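Local coordinates for DUF1285 domain-containing protein (PDB 2RA9) that is of unknown function but adopts a fold built from repeated structural motifs and may take part in signal transduction, at residues Val72-Glu75 with Asp76-Leu80; His55-Asp59 with Glu60-Ile64. All coordinates share one frame; numbering follows the deposited sequence.

Contact 1 of 2, residues Val72-Glu75 with Asp76-Leu80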
ATOM      1  N   VAL A  72      -5.464 -13.347  -1.663  1.00 12.69           N
ATOM      2  CA  VAL A  72      -5.426 -12.258  -2.650  1.00 10.53           C
ATOM      3  C   VAL A  72      -4.119 -12.378  -3.407  1.00 10.72           C
ATOM      4  O   VAL A  72      -3.054 -12.545  -2.805  1.00 13.10           O
ATOM      5  CB  VAL A  72      -5.478 -10.889  -1.956  1.00 10.03           C
ATOM      6  CG1 VAL A  72      -5.457  -9.715  -2.974  1.00 10.84           C
ATOM      7  CG2 VAL A  72      -6.707 -10.800  -1.028  1.00 11.34           C
ATOM      8  N   GLN A  73      -4.184 -12.300  -4.745  1.00 10.18           N
ATOM      9  CA  GLN A  73      -2.956 -12.266  -5.576  1.00 11.52           C
ATOM     10  C   GLN A  73      -2.571 -10.804  -5.802  1.00 10.79           C
ATOM     11  O   GLN A  73      -3.431  -9.983  -6.121  1.00 13.04           O
ATOM     12  CB  GLN A  73      -3.183 -12.967  -6.924  1.00 13.25           C
ATOM     13  CG  GLN A  73      -1.898 -13.183  -7.714  1.00 16.27           C
ATOM     14  CD  GLN A  73      -0.942 -14.212  -7.019  1.00 26.39           C
ATOM     15  OE1 GLN A  73      -1.312 -14.895  -6.038  1.00 31.48           O
ATOM     16  NE2 GLN A  73       0.278 -14.325  -7.542  1.00 33.61           N
ATOM     17  N   VAL A  74      -1.296 -10.488  -5.627  1.00 10.42           N
ATOM     18  CA  VAL A  74      -0.799  -9.120  -5.693  1.00 10.38           C
ATOM     19  C   VAL A  74       0.376  -9.106  -6.684  1.00 10.25           C
ATOM     20  O   VAL A  74       1.353  -9.827  -6.513  1.00 11.85           O
ATOM     21  CB  VAL A  74      -0.368  -8.632  -4.271  1.00 10.06           C
ATOM     22  CG1 VAL A  74       0.259  -7.253  -4.347  1.00 13.18           C
ATOM     23  CG2 VAL A  74      -1.535  -8.621  -3.320  1.00 11.39           C
ATOM     24  N   GLU A  75       0.264  -8.321  -7.745  1.00 10.95           N
ATOM     25  CA  GLU A  75       1.280  -8.288  -8.782  1.00 12.04           C
ATOM     26  C   GLU A  75       2.576  -7.657  -8.309  1.00 12.97           C
ATOM     27  O   GLU A  75       3.656  -8.156  -8.635  1.00 14.77           O
ATOM     28  CB  GLU A  75       0.768  -7.523 -10.019  1.00 12.82           C
ATOM     29  CG  GLU A  75       1.809  -7.459 -11.169  1.00 19.52           C
ATOM     30  CD  GLU A  75       1.313  -6.811 -12.458  1.00 27.27           C
ATOM     31  OE1 GLU A  75       0.117  -6.428 -12.604  1.00 22.58           O
ATOM     32  OE2 GLU A  75       2.168  -6.686 -13.366  1.00 37.23           O
ATOM     33  N   ASP A  76       2.465  -6.557  -7.564  1.00 12.12           N
ATOM     34  CA  ASP A  76       3.608  -5.747  -7.155  1.00 13.38           C
ATOM     35  C   ASP A  76       3.417  -5.407  -5.674  1.00 11.89           C
ATOM     36  O   ASP A  76       3.706  -6.250  -4.838  1.00 14.52           O
ATOM     37  CB  ASP A  76       3.729  -4.518  -8.064  1.00 11.81           C
ATOM     38  CG  ASP A  76       5.004  -3.757  -7.866  1.00 13.73           C
ATOM     39  OD1 ASP A  76       5.791  -4.061  -6.929  1.00 15.93           O
ATOM     40  OD2 ASP A  76       5.219  -2.832  -8.685  1.00 17.24           O
ATOM     41  N   ALA A  77       2.866  -4.233  -5.353  1.00 11.78           N
ATOM     42  CA  ALA A  77       2.506  -3.876  -3.989  1.00 10.22           C
ATOM     43  C   ALA A  77       0.973  -3.814  -3.866  1.00 10.67           C
ATOM     44  O   ALA A  77       0.249  -3.541  -4.842  1.00 11.53           O
ATOM     45  CB  ALA A  77       3.058  -2.530  -3.635  1.00 13.48           C
ATOM     46  N   PRO A  78       0.459  -4.078  -2.679  1.00 10.30           N
ATOM     47  CA  PRO A  78      -1.004  -4.112  -2.535  1.00 11.11           C
ATOM     48  C   PRO A  78      -1.670  -2.736  -2.657  1.00 12.21           C
ATOM     49  O   PRO A  78      -2.868  -2.649  -2.936  1.00 11.52           O
ATOM     50  CB  PRO A  78      -1.191  -4.660  -1.101  1.00 11.44           C
ATOM     51  CG  PRO A  78       0.082  -4.377  -0.407  1.00 10.70           C
ATOM     52  CD  PRO A  78       1.129  -4.534  -1.452  1.00 10.64           C
ATOM     53  N   LEU A  79      -0.885  -1.676  -2.424  1.00 11.66           N
ATOM     54  CA  LEU A  79      -1.398  -0.327  -2.372  1.00 10.92           C
ATOM     55  C   LEU A  79      -0.463   0.588  -3.156  1.00 10.80           C
ATOM     56  O   LEU A  79       0.746   0.406  -3.133  1.00 11.31           O
ATOM     57  CB  LEU A  79      -1.484   0.134  -0.929  1.00 11.53           C
ATOM     58  CG  LEU A  79      -2.566  -0.565  -0.089  1.00 12.49           C
ATOM     59  CD1 LEU A  79      -2.361  -0.375   1.350  1.00 15.74           C
ATOM     60  CD2 LEU A  79      -3.975  -0.131  -0.528  1.00 13.65           C
ATOM     61  N   LEU A  80      -1.043   1.559  -3.869  1.00 11.09           N
ATOM     62  CA  LEU A  80      -0.291   2.575  -4.584  1.00 11.22           C
ATOM     63  C   LEU A  80      -0.492   3.917  -3.849  1.00 11.48           C
ATOM     64  O   LEU A  80      -1.610   4.460  -3.786  1.00 12.89           O
ATOM     65  CB  LEU A  80      -0.829   2.705  -6.014  1.00 12.64           C
ATOM     66  CG  LEU A  80       0.016   3.634  -6.912  1.00 13.97           C
ATOM     67  CD1 LEU A  80       1.259   2.921  -7.377  1.00 14.19           C
ATOM     68  CD2 LEU A  80      -0.812   4.158  -8.078  1.00 17.20           C
TER
HETATM   69  O   HOH W   1       3.719  -8.999  -5.076  1.00 26.70           O
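V74 meets the turn that follows it through a single methyl, CG1, which lies 3.5 Å from C of A77 and 3.6 Å from N of P78. Because CG1 stands opposite the backbone nitrogen across the CA–CB bond (chi1 175°), it is directed into the bend, where CG1 of V74 also touches CD of P78, 4.1 Å away. These apolar contacts are the close-packed part, and Y61 of strand 60-64 packs on both V74 and P78. Next to this methyl the bend is polar: one water donates to O of V74 at 2.9 Å and to O of D76 at 2.8 Å, spanning the bend. E75 is the loose, exposed part, its extended chain leading away from the turn. The turn connects strand 69-74 of one sheet to strand 79-86 of the other, and its two adjacent acids bond in different surroundings. OE1 of E75 accepts from the backbone N of A31, beyond strand 27-29, and so ties the turn to the first sheet's side. The D76 carboxylate, held by the hydroxyl of Y119 at OD1 and by the ammonium of K129 at OD2, ties it to the second sheet, its negative charge probably offset by K129.

Contact 2 of 2, residues His55-Asp59 with Glu60-Ile64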
ATOM      1  N   HIS A  55      -4.101  -8.372   4.824  1.00 11.70           N
ATOM      2  CA  HIS A  55      -2.823  -8.609   5.502  1.00 11.59           C
ATOM      3  C   HIS A  55      -1.849  -9.300   4.576  1.00 11.96           C
ATOM      4  O   HIS A  55      -2.268 -10.066   3.703  1.00 12.98           O
ATOM      5  CB  HIS A  55      -3.009  -9.555   6.692  1.00 11.20           C
ATOM      6  CG  HIS A  55      -4.006  -9.090   7.703  1.00 12.25           C
ATOM      7  ND1 HIS A  55      -3.650  -8.675   8.972  1.00 14.54           N
ATOM      8  CD2 HIS A  55      -5.353  -8.965   7.637  1.00 12.74           C
ATOM      9  CE1 HIS A  55      -4.743  -8.350   9.652  1.00 15.32           C
ATOM     10  NE2 HIS A  55      -5.785  -8.504   8.859  1.00 14.88           N
ATOM     11  N   CYS A  56      -0.548  -9.089   4.820  1.00 12.01           N
ATOM     12  CA  CYS A  56       0.521  -9.851   4.209  1.00 11.71           C
ATOM     13  C   CYS A  56       1.226 -10.623   5.332  1.00 12.83           C
ATOM     14  O   CYS A  56       1.749 -10.020   6.281  1.00 14.23           O
ATOM     15  CB  CYS A  56       1.529  -8.935   3.547  1.00 13.30           C
ATOM     16  SG  CYS A  56       2.808  -9.751   2.605  1.00 16.21           S
ATOM     17  N   ILE A  57       1.146 -11.947   5.246  1.00 12.32           N
ATOM     18  CA  ILE A  57       1.677 -12.883   6.245  1.00 12.13           C
ATOM     19  C   ILE A  57       2.606 -13.816   5.508  1.00 12.74           C
ATOM     20  O   ILE A  57       2.180 -14.507   4.578  1.00 12.62           O
ATOM     21  CB  ILE A  57       0.541 -13.652   6.893  1.00 14.81           C
ATOM     22  CG1 ILE A  57      -0.365 -12.648   7.626  1.00 20.15           C
ATOM     23  CG2 ILE A  57       1.043 -14.665   7.963  1.00 14.74           C
ATOM     24  CD1 ILE A  57      -1.749 -13.092   7.813  1.00 24.53           C
ATOM     25  N   ASP A  58       3.886 -13.810   5.890  1.00 14.42           N
ATOM     26  CA  ASP A  58       4.895 -14.630   5.212  1.00 14.30           C
ATOM     27  C   ASP A  58       4.820 -14.461   3.696  1.00 13.38           C
ATOM     28  O   ASP A  58       4.845 -15.428   2.918  1.00 15.17           O
ATOM     29  CB  ASP A  58       4.809 -16.106   5.597  1.00 13.51           C
ATOM     30  CG  ASP A  58       4.902 -16.338   7.087  1.00 12.89           C
ATOM     31  OD1 ASP A  58       5.743 -15.677   7.725  1.00 17.14           O
ATOM     32  OD2 ASP A  58       4.144 -17.223   7.599  1.00 17.41           O
ATOM     33  N   ASP A  59       4.701 -13.207   3.290  1.00 13.82           N
ATOM     34  CA  ASP A  59       4.823 -12.805   1.877  1.00 15.03           C
ATOM     35  C   ASP A  59       3.600 -13.123   1.032  1.00 14.86           C
ATOM     36  O   ASP A  59       3.601 -12.894  -0.189  1.00 18.80           O
ATOM     37  CB  ASP A  59       6.062 -13.409   1.210  1.00 17.07           C
ATOM     38  CG  ASP A  59       7.285 -13.300   2.069  1.00 21.91           C
ATOM     39  OD1 ASP A  59       7.710 -12.157   2.336  1.00 22.71           O
ATOM     40  OD2 ASP A  59       7.811 -14.380   2.456  1.00 21.70           O
ATOM     41  N   GLU A  60       2.560 -13.633   1.662  1.00 13.21           N
ATOM     42  CA  GLU A  60       1.320 -14.004   0.985  1.00 11.92           C
ATOM     43  C   GLU A  60       0.217 -13.110   1.510  1.00 12.18           C
ATOM     44  O   GLU A  60       0.259 -12.718   2.663  1.00 14.48           O
ATOM     45  CB  GLU A  60       0.991 -15.469   1.278  1.00 14.39           C
ATOM     46  CG  GLU A  60       2.059 -16.413   0.711  1.00 16.23           C
ATOM     47  CD  GLU A  60       1.865 -17.880   1.122  1.00 23.43           C
ATOM     48  OE1 GLU A  60       0.840 -18.236   1.751  1.00 25.49           O
ATOM     49  OE2 GLU A  60       2.795 -18.685   0.843  1.00 26.56           O
ATOM     50  N   TYR A  61      -0.765 -12.803   0.657  1.00 12.28           N
ATOM     51  CA  TYR A  61      -1.820 -11.848   1.016  1.00 11.00           C
ATOM     52  C   TYR A  61      -3.172 -12.518   1.228  1.00 10.36           C
ATOM     53  O   TYR A  61      -3.520 -13.468   0.554  1.00 10.86           O
ATOM     54  CB  TYR A  61      -1.959 -10.817  -0.094  1.00 10.72           C
ATOM     55  CG  TYR A  61      -0.723 -10.002  -0.266  1.00 11.01           C
ATOM     56  CD1 TYR A  61       0.298 -10.431  -1.115  1.00 10.60           C
ATOM     57  CD2 TYR A  61      -0.575  -8.767   0.383  1.00  9.91           C
ATOM     58  CE1 TYR A  61       1.443  -9.651  -1.285  1.00 12.48           C
ATOM     59  CE2 TYR A  61       0.555  -7.982   0.180  1.00 11.11           C
ATOM     60  CZ  TYR A  61       1.559  -8.440  -0.617  1.00 11.64           C
ATOM     61  OH  TYR A  61       2.672  -7.662  -0.827  1.00 13.55           O
ATOM     62  N   PHE A  62      -3.899 -12.042   2.235  1.00 10.69           N
ATOM     63  CA  PHE A  62      -5.170 -12.599   2.645  1.00 10.39           C
ATOM     64  C   PHE A  62      -6.108 -11.515   3.091  1.00 10.25           C
ATOM     65  O   PHE A  62      -5.667 -10.487   3.607  1.00 11.99           O
ATOM     66  CB  PHE A  62      -4.973 -13.546   3.874  1.00 12.55           C
ATOM     67  CG  PHE A  62      -3.979 -14.642   3.653  1.00 13.93           C
ATOM     68  CD1 PHE A  62      -2.634 -14.411   3.881  1.00 17.36           C
ATOM     69  CD2 PHE A  62      -4.387 -15.878   3.224  1.00 17.67           C
ATOM     70  CE1 PHE A  62      -1.704 -15.394   3.649  1.00 16.56           C
ATOM     71  CE2 PHE A  62      -3.437 -16.884   3.004  1.00 20.34           C
ATOM     72  CZ  PHE A  62      -2.110 -16.611   3.166  1.00 17.64           C
ATOM     73  N   LEU A  63      -7.391 -11.749   2.860  1.00 10.63           N
ATOM     74  CA  LEU A  63      -8.449 -11.021   3.521  1.00 10.95           C
ATOM     75  C   LEU A  63      -8.852 -11.881   4.728  1.00 10.63           C
ATOM     76  O   LEU A  63      -9.141 -13.088   4.588  1.00 12.25           O
ATOM     77  CB  LEU A  63      -9.638 -10.796   2.591  1.00 10.59           C
ATOM     78  CG  LEU A  63      -9.325 -10.099   1.279  1.00 11.07           C
ATOM     79  CD1 LEU A  63     -10.605  -9.941   0.432  1.00 14.27           C
ATOM     80  CD2 LEU A  63      -8.670  -8.723   1.498  1.00 11.53           C
ATOM     81  N   ILE A  64      -8.890 -11.250   5.891  1.00 11.53           N
ATOM     82  CA  ILE A  64      -9.034 -11.959   7.131  1.00 10.94           C
ATOM     83  C   ILE A  64     -10.247 -11.510   7.922  1.00 10.85           C
ATOM     84  O   ILE A  64     -10.306 -10.364   8.396  1.00 11.65           O
ATOM     85  CB  ILE A  64      -7.736 -11.800   8.043  1.00 12.19           C
ATOM     86  CG1 ILE A  64      -6.529 -12.407   7.339  1.00 14.17           C
ATOM     87  CG2 ILE A  64      -7.978 -12.460   9.416  1.00 14.61           C
ATOM     88  CD1 ILE A  64      -6.556 -13.901   7.109  1.00 16.46           C
TER
HETATM   89  O   HOH W   2      -8.528  -8.436   9.460  1.00 16.67           O
HETATM   90  O   HOH W   3       1.347 -17.179   4.490  1.00 19.68           O
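Y61 receives the sulfur of C56 over one face of its ring: SG lies 3.9 Å from the ring centroid and 21° off the normal, displaced toward the rim, in a sulfur–aromatic contact. With SG opposite its own N (chi1 -174°), C56 lays its sulfur over the ring, and CB of C56 comes within 3.6 Å of CE2 of Y61. At the edge of the H55 ring a water lies in plane, 2.8 Å from NE2 of H55; the same water donates to O of I64. The I64 side chain crosses this imidazole at about a right angle, with CG1 of I64 3.6 Å from CD2 of H55. At the edge of the F62 ring lies O of I57. Strands 54-57 and 60-64 form a beta hairpin with a two-residue loop, D58 and D59, both with positive phi, closed by a type I' turn from I57 to E60. H55 pairs with F62 through two nearly straight bonds, H55 N to F62 O (2.9 Å) and F62 N to H55 O (3.0 Å). Nearer the turn, I57 N reaches E60 O at 2.8 Å, whereas E60 N approaches I57 O from well above the carbonyl plane. Replacing Y61 by an alanine would probably leave the C56 sulfur without the ring it lies over, and CB of C56 without its neighbour CE2. E60 turns its carboxylate to R71 on the adjoining strand, forming a salt bridge through OE1.

In the fold
Contact 2 comes first along the chain, contact 1 after it, and their centres lie about 11 Å apart. Both reach the same mixed sheet, in which strand 60-64 sits between edge strand 54-57 and strand 69-74. A probable backbone hydrogen bond from V72 N to Y61 O (3.0 Å) joins them, and CG2 of V72 packs on CG of L63 at 3.6 Å. Contact 2 is the hairpin at the sheet's margin. Contact 1 is the link between this sheet and a second six-stranded one, and the matching strand order of the two sheets is consistent with the repeated motifs of this fold.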